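Local coordinates for protein putative rRNA methylase (Clostridium thermocellum ATCC 27405, PDB 3EEY) that binds S-adenosylmethionine and probably acts as a methyltransferase, perhaps on ribosomal RNA, at residues Cys31-Thr37 / Asn62-Leu67. Sequence-based numbering, arbitrary orientation.
Sequences CGNGNDT and NTTKKL. With SAM (S-adenosylmethionine), chain K.
Thr63 lies against the turn Cys31-Gly34, its CA 4.3 Å from the CA of Gly34, a closeness that the missing side chain of this glycine permits. The two branches of Thr63 divide the work. OG1, anti to the carbonyl carbon (chi1 -57°), comes within 3.0 Å of Gly32 O, although its hydrogen bond goes back to Ala59 O in its own helix. CG2 packs on Gly34 CA and, 3.7 Å away, on OG1 of Thr37, whose hydroxyl is held by Asp28. One turn further along helix 57-69, Leu67 CD1 meets Thr37 CG2 at 4.1 Å. On the outer side, the bent chain of Lys66 runs past Asn33, with CG 3.5 Å from Asn33 O, and NZ reaches Asn35 OD1 in a weak hydrogen bond. Asn33 runs alongside Asn62, its amide turned 35° from the other's. The far side of the turn and the helix start serve the ligand: Asn33 N donates a fairly straight bond (162°) to O of the SAM carboxylate, and Asn35 ND2 donates to OXT at 3.3 Å. Helix 57-69 thus backs the glycine-rich loop after strand 25-28, which cradles the methionine end of the cofactor as in the Rossmann-like fold of class I methyltransferases.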
# COMPACT_ATOMS: atom_id res chain seq x y z
N CYS A 31 11.76 -7.17 -18.94
CA CYS A 31 10.82 -7.80 -19.88
C CYS A 31 10.34 -9.19 -19.52
O CYS A 31 9.13 -9.42 -19.49
CB CYS A 31 11.41 -7.82 -21.29
SG CYS A 31 10.88 -6.42 -22.21
N GLY A 32 11.28 -10.10 -19.28
CA GLY A 32 10.97 -11.50 -18.97
C GLY A 32 10.19 -12.15 -20.10
O GLY A 32 10.59 -12.09 -21.26
N ASN A 33 9.05 -12.74 -19.74
CA ASN A 33 8.17 -13.37 -20.72
C ASN A 33 7.22 -12.41 -21.43
O ASN A 33 6.56 -12.79 -22.41
CB ASN A 33 7.41 -14.53 -20.06
CG ASN A 33 8.34 -15.66 -19.63
OD1 ASN A 33 9.26 -16.05 -20.36
ND2 ASN A 33 8.09 -16.20 -18.44
N GLY A 34 7.15 -11.17 -20.95
CA GLY A 34 6.47 -10.09 -21.66
C GLY A 34 5.08 -9.72 -21.18
O GLY A 34 4.38 -8.94 -21.83
N ASN A 35 4.70 -10.28 -20.03
CA ASN A 35 3.38 -10.05 -19.42
C ASN A 35 3.10 -8.59 -19.08
O ASN A 35 2.07 -8.04 -19.47
CB ASN A 35 3.21 -10.93 -18.18
CG ASN A 35 3.30 -12.40 -18.49
OD1 ASN A 35 2.47 -12.95 -19.21
ND2 ASN A 35 4.32 -13.05 -17.95
N ASP A 36 4.03 -7.96 -18.36
CA ASP A 36 3.96 -6.52 -18.05
C ASP A 36 4.09 -5.64 -19.30
O ASP A 36 3.49 -4.58 -19.36
CB ASP A 36 5.03 -6.13 -17.03
CG ASP A 36 4.76 -6.69 -15.64
OD1 ASP A 36 3.67 -7.25 -15.40
OD2 ASP A 36 5.64 -6.56 -14.77
N THR A 37 4.89 -6.09 -20.27
CA THR A 37 5.06 -5.37 -21.54
C THR A 37 3.73 -5.30 -22.31
O THR A 37 3.35 -4.23 -22.78
CB THR A 37 6.13 -6.01 -22.46
OG1 THR A 37 7.15 -6.65 -21.67
CG2 THR A 37 6.77 -4.95 -23.36
N ASN A 62 10.65 -14.33 -26.52
CA ASN A 62 9.37 -14.66 -25.89
C ASN A 62 8.43 -13.46 -25.77
O ASN A 62 7.21 -13.60 -25.92
CB ASN A 62 9.59 -15.28 -24.52
CG ASN A 62 10.14 -16.70 -24.59
OD1 ASN A 62 10.36 -17.24 -25.68
ND2 ASN A 62 10.37 -17.30 -23.44
N THR A 63 9.00 -12.29 -25.50
CA THR A 63 8.26 -11.03 -25.46
C THR A 63 7.80 -10.61 -26.86
O THR A 63 6.67 -10.13 -27.02
CB THR A 63 9.08 -9.91 -24.75
OG1 THR A 63 9.44 -10.35 -23.43
CG2 THR A 63 8.31 -8.62 -24.64
N THR A 64 8.66 -10.81 -27.86
CA THR A 64 8.33 -10.53 -29.26
C THR A 64 7.17 -11.41 -29.72
O THR A 64 6.25 -10.93 -30.37
CB THR A 64 9.55 -10.75 -30.21
OG1 THR A 64 10.72 -10.16 -29.65
CG2 THR A 64 9.29 -10.14 -31.59
N LYS A 65 7.23 -12.69 -29.35
CA LYS A 65 6.21 -13.66 -29.70
C LYS A 65 4.86 -13.31 -29.06
O LYS A 65 3.83 -13.31 -29.74
CB LYS A 65 6.64 -15.07 -29.29
CG LYS A 65 5.69 -16.18 -29.71
CD LYS A 65 6.16 -17.53 -29.21
CE LYS A 65 5.05 -18.56 -29.27
NZ LYS A 65 4.61 -18.86 -30.67
N LYS A 66 4.89 -13.01 -27.77
CA LYS A 66 3.73 -12.54 -27.00
C LYS A 66 3.01 -11.35 -27.62
O LYS A 66 1.81 -11.40 -27.86
CB LYS A 66 4.17 -12.17 -25.59
CG LYS A 66 3.78 -13.17 -24.52
CD LYS A 66 2.53 -12.70 -23.80
CE LYS A 66 2.16 -13.54 -22.58
NZ LYS A 66 3.18 -14.52 -22.12
N LEU A 67 3.77 -10.29 -27.90
CA LEU A 67 3.21 -9.04 -28.40
C LEU A 67 2.68 -9.15 -29.83
O LEU A 67 1.70 -8.49 -30.16
CB LEU A 67 4.26 -7.93 -28.31
CG LEU A 67 4.67 -7.47 -26.91
CD1 LEU A 67 5.99 -6.75 -26.99
CD2 LEU A 67 3.61 -6.58 -26.28
N SAM K . 7.97 -8.82 -15.83
CA SAM K . 8.56 -10.15 -16.20
C SAM K . 7.51 -11.10 -16.78
O SAM K . 7.68 -12.32 -16.83
OXT SAM K . 6.46 -10.65 -17.24
CB SAM K . 9.30 -10.75 -15.02
CG SAM K . 10.73 -10.24 -14.90
SD SAM K . 11.89 -11.47 -14.25
CE SAM K . 11.39 -11.51 -12.51
C5' SAM K . 13.42 -10.49 -14.23
C4' SAM K . 13.93 -10.26 -15.66
O4' SAM K . 14.87 -9.20 -15.69
C3' SAM K . 14.62 -11.49 -16.24
O3' SAM K . 14.04 -11.76 -17.50
C2' SAM K . 16.07 -11.10 -16.38
O2' SAM K . 16.70 -11.68 -17.51
C1' SAM K . 15.96 -9.58 -16.51
N9 SAM K . 17.19 -8.86 -16.13
C8 SAM K . 18.20 -9.26 -15.29
N7 SAM K . 19.13 -8.28 -15.24
C5 SAM K . 18.73 -7.26 -16.03
C6 SAM K . 19.28 -6.02 -16.36
N6 SAM K . 20.44 -5.61 -15.85
N1 SAM K . 18.60 -5.20 -17.23
C2 SAM K . 17.39 -5.58 -17.79
N3 SAM K . 16.85 -6.79 -17.46
C4 SAM K . 17.51 -7.62 -16.60